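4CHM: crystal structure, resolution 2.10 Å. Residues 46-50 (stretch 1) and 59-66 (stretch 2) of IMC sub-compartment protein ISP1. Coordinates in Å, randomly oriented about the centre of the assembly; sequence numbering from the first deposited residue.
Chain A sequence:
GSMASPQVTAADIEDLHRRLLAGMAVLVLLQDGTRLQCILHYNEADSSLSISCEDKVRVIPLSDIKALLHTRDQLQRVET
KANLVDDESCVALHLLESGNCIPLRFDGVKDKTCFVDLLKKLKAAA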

ATOM      1  N   ASP A  46     -11.982   7.380  11.748  1.00 40.43           N
ATOM      2  CA  ASP A  46     -12.619   6.069  11.612  1.00 41.84           C
ATOM      3  C   ASP A  46     -11.620   4.945  11.264  1.00 37.75           C
ATOM      4  O   ASP A  46     -12.023   3.831  10.934  1.00 38.20           O
ATOM      5  N   SER A  47     -10.328   5.245  11.376  1.00 35.70           N
ATOM      6  CA  SER A  47      -9.248   4.302  11.016  1.00 33.65           C
ATOM      7  C   SER A  47      -9.504   3.526   9.692  1.00 31.42           C
ATOM      8  O   SER A  47      -9.711   2.294   9.678  1.00 27.70           O
ATOM      9  N   SER A  48      -9.555   4.275   8.593  1.00 27.02           N
ATOM     10  CA  SER A  48      -9.696   3.683   7.269  1.00 28.37           C
ATOM     11  C   SER A  48      -8.743   4.336   6.248  1.00 27.32           C
ATOM     12  O   SER A  48      -8.291   5.478   6.431  1.00 25.85           O
ATOM     13  N   LEU A  49      -8.392   3.572   5.217  1.00 25.94           N
ATOM     14  CA  LEU A  49      -7.657   4.080   4.073  1.00 25.70           C
ATOM     15  C   LEU A  49      -8.651   4.430   2.982  1.00 23.52           C
ATOM     16  O   LEU A  49      -9.569   3.668   2.710  1.00 24.13           O
ATOM     17  N   SER A  50      -8.385   5.504   2.262  1.00 22.32           N
ATOM     18  CA  SER A  50      -9.091   5.723   1.033  1.00 18.91           C
ATOM     19  C   SER A  50      -8.134   5.691  -0.135  1.00 18.43           C
ATOM     20  O   SER A  50      -6.961   6.090  -0.019  1.00 17.27           O
ATOM     21  N   VAL A  59     -13.212   3.386   0.118  1.00 25.94           N
ATOM     22  CA  VAL A  59     -12.831   3.410   1.499  1.00 26.78           C
ATOM     23  C   VAL A  59     -12.619   1.987   2.027  1.00 28.97           C
ATOM     24  O   VAL A  59     -13.501   1.181   1.972  1.00 29.31           O
ATOM     25  N   ILE A  60     -11.432   1.707   2.522  1.00 26.72           N
ATOM     26  CA  ILE A  60     -11.134   0.414   3.121  1.00 25.06           C
ATOM     27  C   ILE A  60     -10.837   0.588   4.612  1.00 23.79           C
ATOM     28  O   ILE A  60      -9.747   1.060   4.990  1.00 21.46           O
ATOM     29  N   PRO A  61     -11.804   0.215   5.473  1.00 23.44           N
ATOM     30  CA  PRO A  61     -11.518   0.130   6.914  1.00 24.33           C
ATOM     31  C   PRO A  61     -10.280  -0.722   7.190  1.00 22.47           C
ATOM     32  O   PRO A  61     -10.063  -1.747   6.536  1.00 22.91           O
ATOM     33  N   LEU A  62      -9.480  -0.298   8.156  1.00 24.93           N
ATOM     34  CA  LEU A  62      -8.283  -1.034   8.540  1.00 27.96           C
ATOM     35  C   LEU A  62      -8.618  -2.470   8.914  1.00 27.67           C
ATOM     36  O   LEU A  62      -7.797  -3.387   8.773  1.00 27.82           O
ATOM     37  N   SER A  63      -9.815  -2.656   9.439  1.00 25.98           N
ATOM     38  CA  SER A  63     -10.197  -3.936   9.942  1.00 26.80           C
ATOM     39  C   SER A  63     -10.578  -4.867   8.784  1.00 28.03           C
ATOM     40  O   SER A  63     -10.682  -6.067   8.973  1.00 28.38           O
ATOM     41  N   ASP A  64     -10.686  -4.322   7.569  1.00 27.10           N
ATOM     42  CA  ASP A  64     -10.921  -5.161   6.388  1.00 24.18           C
ATOM     43  C   ASP A  64      -9.623  -5.568   5.684  1.00 20.79           C
ATOM     44  O   ASP A  64      -9.643  -6.240   4.663  1.00 21.73           O
ATOM     45  N   ILE A  65      -8.503  -5.111   6.201  1.00 22.20           N
ATOM     46  CA  ILE A  65      -7.237  -5.428   5.601  1.00 23.22           C
ATOM     47  C   ILE A  65      -6.646  -6.598   6.351  1.00 26.17           C
ATOM     48  O   ILE A  65      -6.102  -6.440   7.426  1.00 30.35           O
ATOM     49  N   LYS A  66      -6.838  -7.781   5.784  1.00 28.42           N
ATOM     50  CA  LYS A  66      -6.482  -9.036   6.391  1.00 29.50           C
ATOM     51  C   LYS A  66      -4.953  -9.229   6.380  1.00 30.01           C
ATOM     52  O   LYS A  66      -4.391  -9.797   7.309  1.00 29.91           O
TER

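Residues 48-50 and 59-61 run side by side as antiparallel strands, with an angle of 159° between their directions. Backbone hydrogen bonds hold the pair together, and the side chains alternate between the two faces of the sheet. Ser-48, Ser-50, Val-59 and Pro-61 share one face; Leu-49 and Ile-60 share the other. In all, 373 Å² of surface is buried between the stretches.

Asp-46 lies in the loop before the strand. Its CA-to-CB bond points sideways, although the carboxylate end comes nearer to stretch 2. It makes no contact there. With chi1 at p, the side chain turns forward along its own stretch, and OD1 of Asp-46 accepts a short hydrogen bond of 2.5 Å from OG of Ser-48. This bond joins the loop residue to the first residue of the strand.

Ser-47 has positive phi and psi, 43° and 64°, and also points sideways. Its rotamer is p. The hydroxyl makes a weak hydrogen bond within the stretch, from OG of Ser-47 to O of Asp-46 at 2.9 Å. Across the interface its side chain only grazes that of Leu-62, with OG of Ser-47 4.4 Å from CB of Leu-62. Leu-62 points sideways, with chi1 at -134°, between wells, and chi2 p; its CB lies 3.4 Å from O of Ser-47. The stronger link is made by the backbone: N of Leu-62 donates to O of Ser-47 at 3.0 Å, with a nearly straight angle of 167°. This bond ties the loop to the first residue of the 3-10 segment.

Ser-48 is buried and pairs with Pro-61 at a non-hydrogen-bonded position. The small p side chain fits closely against the neighbouring strand: CB of Ser-48 is 3.7 Å from CA of Pro-61, and OG of Ser-48 is 3.7 Å from CG1 of Val-59. The hydroxyl therefore meets a methyl group on the stretch 2 side, while its polar need is met by Asp-46.

Leu-49 points to the other face, with chi1 m and chi2 t. Its backbone forms both hydrogen bonds with Ile-60: N of Leu-49 to O of Ile-60 at 2.9 Å, and N of Ile-60 to O of Leu-49 at 2.7 Å. The same carbonyl also receives a CA-H...O contact, with CA of Val-59 3.5 Å from O of Leu-49. The leucine side chain rises from its face of the sheet, where Ile-65 of the next strand segment meets it. There CD1 of Leu-49 meets CD1 of Ile-65 at 3.9 Å. Ile-65 points toward stretch 1, with chi1 m and chi2 t, and its CD1 makes this apolar contact. Ile-60 lies on the same face as Leu-49, with chi1 m and chi2 at 116°, between wells.

Ser-50 returns to the face of Ser-48 and is again p. It pairs with Val-59, whose chi1 is t. Their side chains touch loosely, CB of Ser-50 lying 4.4 Å from CG2 of Val-59.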

ATOM      1  CB  ASP A  46     -13.770   6.119  10.603  1.00 46.38           C
ATOM      2  CG  ASP A  46     -13.292   6.040   9.168  1.00 48.51           C
ATOM      3  OD1 ASP A  46     -12.066   6.087   8.952  1.00 52.88           O
ATOM      4  OD2 ASP A  46     -14.139   5.946   8.255  1.00 46.77           O
ATOM      5  CB  SER A  47      -8.913   3.372  12.195  1.00 39.37           C
ATOM      6  OG  SER A  47      -9.898   2.382  12.357  1.00 42.56           O
ATOM      7  CB  SER A  48     -11.152   3.765   6.805  1.00 30.60           C
ATOM      8  OG  SER A  48     -11.574   5.118   6.680  1.00 33.24           O
ATOM      9  CB  LEU A  49      -6.726   2.992   3.500  1.00 25.70           C
ATOM     10  CG  LEU A  49      -5.409   2.640   4.178  1.00 28.97           C
ATOM     11  CD1 LEU A  49      -4.791   1.459   3.452  1.00 28.62           C
ATOM     12  CD2 LEU A  49      -4.439   3.804   4.211  1.00 26.17           C
ATOM     13  CB  SER A  50      -9.839   7.049   1.076  1.00 17.51           C
ATOM     14  OG  SER A  50      -8.940   8.116   1.316  1.00 21.17           O
ATOM     15  CB  VAL A  59     -13.858   4.177   2.363  1.00 29.80           C
ATOM     16  CG1 VAL A  59     -13.593   3.985   3.834  1.00 25.72           C
ATOM     17  CG2 VAL A  59     -13.886   5.660   2.047  1.00 29.98           C
ATOM     18  CB  ILE A  60      -9.914  -0.267   2.464  1.00 24.93           C
ATOM     19  CG1 ILE A  60     -10.114  -0.431   0.957  1.00 26.16           C
ATOM     20  CG2 ILE A  60      -9.698  -1.652   3.063  1.00 23.31           C
ATOM     21  CD1 ILE A  60      -9.124   0.347   0.133  1.00 27.50           C
ATOM     22  CB  PRO A  61     -12.769  -0.552   7.501  1.00 26.09           C
ATOM     23  CG  PRO A  61     -13.824  -0.426   6.453  1.00 27.70           C
ATOM     24  CD  PRO A  61     -13.114  -0.361   5.119  1.00 24.15           C
ATOM     25  CB  LEU A  62      -7.621  -0.352   9.724  1.00 32.00           C
ATOM     26  CG  LEU A  62      -6.132  -0.194   9.562  1.00 37.27           C
ATOM     27  CD1 LEU A  62      -5.841   0.567   8.281  1.00 40.60           C
ATOM     28  CD2 LEU A  62      -5.576   0.535  10.765  1.00 42.26           C
ATOM     29  CB  SER A  63     -11.330  -3.796  10.961  1.00 27.81           C
ATOM     30  OG  SER A  63     -12.446  -3.126  10.392  1.00 25.85           O
ATOM     31  CB  ASP A  64     -11.848  -4.451   5.397  1.00 27.33           C
ATOM     32  CG  ASP A  64     -12.265  -5.347   4.252  1.00 30.53           C
ATOM     33  OD1 ASP A  64     -12.556  -6.528   4.502  1.00 34.59           O
ATOM     34  OD2 ASP A  64     -12.265  -4.889   3.094  1.00 31.75           O
ATOM     35  CB  ILE A  65      -6.272  -4.229   5.609  1.00 24.56           C
ATOM     36  CG1 ILE A  65      -6.848  -3.090   4.760  1.00 22.11           C
ATOM     37  CG2 ILE A  65      -4.913  -4.651   5.036  1.00 22.83           C
ATOM     38  CD1 ILE A  65      -6.304  -1.715   5.131  1.00 23.67           C
ATOM     39  CB  LYS A  66      -7.155 -10.152   5.593  1.00 30.95           C
ATOM     40  CG  LYS A  66      -7.057 -11.548   6.171  1.00 35.79           C
ATOM     41  CD  LYS A  66      -7.685 -12.536   5.185  1.00 38.95           C
ATOM     42  CE  LYS A  66      -7.003 -13.899   5.208  1.00 48.42           C
ATOM     43  NZ  LYS A  66      -6.927 -14.441   6.593  1.00 56.04           N
TER